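Local structure of RNA methyltransferase, TrmH family (Porphyromonas gingivalis, 2I6D) at residues G37-L40 with P41-C45. The protein probably binds RNA and transfers a methyl group to it, as a member of the TrmH (SpoU) family of knotted methyltransferases. Residues are numbered along the deposited sequence; the frame is centred on the assembly and turned at random.
Sequences GEML and PFYRC
M39 and Y43 meet near the end of helix 33-39. M39 is a selenomethionine with two conformers; in one of them its methyl CE lies over a face of the Y43 ring, 4.1 Å from the centroid and 26° off the normal, so this CH-pi contact is tentative. CG lies anti to the carbonyl carbon, and the chain runs extended through chi2 and bends at chi3 (65°), bringing CE over the ring. A long unbranched chain suits this reach, and a flat ring suits a methyl on its face. A further apolar contact is made by L40, whose branched chain lets CD2 come within 3.8 Å of CB of C45, a small residue that fits the buried start of the strand; both also touch F91 of strand 87-92. CB of L40 packs tightly, 3.5 Å from CD of adjacent P41, and CB of P41 sits over one face of the F42 ring near its rim.

One hydrogen bond spans the turn: N of F42 donates to O of M39 over 2.9 Å at 158°, the donor standing above the carbonyl plane. P41, lacking an N-H, cannot continue the helical bonding.

Carbonyl oxygens lie in plane at two ring edges: O of E38 is 3.5 Å from CD2 of F42, and O of M39 is 3.4 Å from CD2 of Y43.

Polar ends are tied to neighbouring loops: Y43 OH hydrogen-bonds O of L154, and OE2 of E38 forms a salt bridge with R156. M39 to F42 form a type I beta-turn, with L40 and P41 at its corners, leading from helix toward strand 45-51 in the probable substrate-binding domain.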
ATOM      1  N   GLY A  37      13.565   8.896  -4.882  1.00 27.81           N
ATOM      2  CA  GLY A  37      13.932   8.734  -6.294  1.00 28.77           C
ATOM      3  C   GLY A  37      12.915   7.905  -7.058  1.00 29.42           C
ATOM      4  O   GLY A  37      12.451   8.282  -8.140  1.00 30.01           O
ATOM      5  N   GLU A  38      12.512   6.786  -6.485  1.00 29.47           N
ATOM      6  CA  GLU A  38      11.553   5.965  -7.186  1.00 30.02           C
ATOM      7  C   GLU A  38      10.155   6.547  -7.303  1.00 29.96           C
ATOM      8  O   GLU A  38       9.459   6.276  -8.301  1.00 29.85           O
ATOM      9  CB  GLU A  38      11.464   4.572  -6.596  1.00 30.18           C
ATOM     10  CG  GLU A  38      10.797   3.629  -7.590  1.00 34.55           C
ATOM     11  CD  GLU A  38      11.398   2.273  -7.604  1.00 37.21           C
ATOM     12  OE1 GLU A  38      12.205   1.976  -6.689  1.00 38.90           O
ATOM     13  OE2 GLU A  38      11.066   1.516  -8.552  1.00 38.09           O
HETATM   14  N   MSE A  39       9.731   7.332  -6.318  0.50 28.50           N
HETATM   15  CA  MSE A  39       8.349   7.798  -6.310  0.50 28.20           C
HETATM   16  C   MSE A  39       8.154   9.192  -6.959  0.50 28.18           C
HETATM   17  O   MSE A  39       7.029   9.568  -7.315  0.50 27.55           O
HETATM   18  CB  MSE A  39       7.789   7.755  -4.883  0.50 27.81           C
HETATM   19  CG  MSE A  39       7.811   6.373  -4.223  0.50 24.83           C
HETATM   20 SE   MSE A  39       7.208   6.465  -2.327  0.50 29.23          SE
HETATM   21  CE  MSE A  39       5.341   7.034  -2.600  0.50 20.66           C
ATOM     22  N   LEU A  40       9.243   9.939  -7.138  1.00 28.20           N
ATOM     23  CA  LEU A  40       9.162  11.259  -7.813  1.00 29.32           C
ATOM     24  C   LEU A  40       8.394  11.280  -9.141  1.00 28.78           C
ATOM     25  O   LEU A  40       7.599  12.187  -9.370  1.00 29.26           O
ATOM     26  CB  LEU A  40      10.558  11.911  -7.984  1.00 28.91           C
ATOM     27  CG  LEU A  40      11.068  12.705  -6.785  1.00 31.43           C
ATOM     28  CD1 LEU A  40      12.588  12.953  -6.892  1.00 32.87           C
ATOM     29  CD2 LEU A  40      10.298  14.025  -6.592  1.00 33.21           C
ATOM     30  N   PRO A  41       8.665  10.320 -10.049  1.00 29.21           N
ATOM     31  CA  PRO A  41       7.947  10.339 -11.334  1.00 29.34           C
ATOM     32  C   PRO A  41       6.449  10.070 -11.231  1.00 29.86           C
ATOM     33  O   PRO A  41       5.721  10.233 -12.225  1.00 31.13           O
ATOM     34  CB  PRO A  41       8.599   9.199 -12.126  1.00 29.36           C
ATOM     35  CG  PRO A  41       9.918   8.956 -11.447  1.00 29.83           C
ATOM     36  CD  PRO A  41       9.648   9.226  -9.990  1.00 28.93           C
ATOM     37  N   PHE A  42       5.973   9.648 -10.068  1.00 29.64           N
ATOM     38  CA  PHE A  42       4.585   9.155  -9.971  1.00 29.53           C
ATOM     39  C   PHE A  42       3.673   9.952  -9.030  1.00 29.94           C
ATOM     40  O   PHE A  42       2.466   9.666  -8.914  1.00 29.67           O
ATOM     41  CB  PHE A  42       4.597   7.694  -9.558  1.00 29.50           C
ATOM     42  CG  PHE A  42       5.305   6.816 -10.538  1.00 30.97           C
ATOM     43  CD1 PHE A  42       4.684   6.436 -11.721  1.00 31.47           C
ATOM     44  CD2 PHE A  42       6.614   6.412 -10.298  1.00 29.56           C
ATOM     45  CE1 PHE A  42       5.362   5.639 -12.654  1.00 32.77           C
ATOM     46  CE2 PHE A  42       7.290   5.600 -11.214  1.00 31.84           C
ATOM     47  CZ  PHE A  42       6.663   5.218 -12.396  1.00 32.24           C
ATOM     48  N   TYR A  43       4.260  10.903  -8.325  1.00 29.39           N
ATOM     49  CA  TYR A  43       3.567  11.692  -7.310  1.00 29.89           C
ATOM     50  C   TYR A  43       3.969  13.121  -7.498  1.00 29.94           C
ATOM     51  O   TYR A  43       5.048  13.393  -8.010  1.00 29.82           O
ATOM     52  CB  TYR A  43       3.932  11.236  -5.880  1.00 30.24           C
ATOM     53  CG  TYR A  43       3.333   9.904  -5.576  1.00 32.03           C
ATOM     54  CD1 TYR A  43       2.075   9.806  -4.967  1.00 31.55           C
ATOM     55  CD2 TYR A  43       3.994   8.734  -5.960  1.00 30.90           C
ATOM     56  CE1 TYR A  43       1.509   8.577  -4.726  1.00 34.11           C
ATOM     57  CE2 TYR A  43       3.424   7.493  -5.757  1.00 32.37           C
ATOM     58  CZ  TYR A  43       2.188   7.419  -5.122  1.00 32.78           C
ATOM     59  OH  TYR A  43       1.630   6.183  -4.902  1.00 34.86           O
ATOM     60  N   ARG A  44       3.084  14.021  -7.086  1.00 29.48           N
ATOM     61  CA  ARG A  44       3.306  15.442  -7.251  1.00 30.38           C
ATOM     62  C   ARG A  44       4.094  15.929  -6.053  1.00 29.76           C
ATOM     63  O   ARG A  44       3.575  15.962  -4.946  1.00 30.10           O
ATOM     64  CB  ARG A  44       1.965  16.156  -7.298  1.00 30.20           C
ATOM     65  CG  ARG A  44       1.917  17.364  -8.205  1.00 33.67           C
ATOM     66  CD  ARG A  44       2.770  18.477  -7.684  1.00 36.91           C
ATOM     67  NE  ARG A  44       2.581  19.701  -8.464  1.00 38.87           N
ATOM     68  CZ  ARG A  44       3.223  20.844  -8.232  1.00 41.24           C
ATOM     69  NH1 ARG A  44       2.970  21.918  -9.001  1.00 40.55           N
ATOM     70  NH2 ARG A  44       4.107  20.925  -7.229  1.00 37.79           N
ATOM     71  N   CYS A  45       5.334  16.335  -6.283  1.00 29.49           N
ATOM     72  CA  CYS A  45       6.185  16.799  -5.191  1.00 30.05           C
ATOM     73  C   CYS A  45       5.952  18.295  -4.873  1.00 30.51           C
ATOM     74  O   CYS A  45       6.029  19.145  -5.760  1.00 30.24           O
ATOM     75  CB  CYS A  45       7.651  16.505  -5.506  1.00 29.89           C
ATOM     76  SG  CYS A  45       8.741  17.028  -4.158  1.00 30.51           S
TER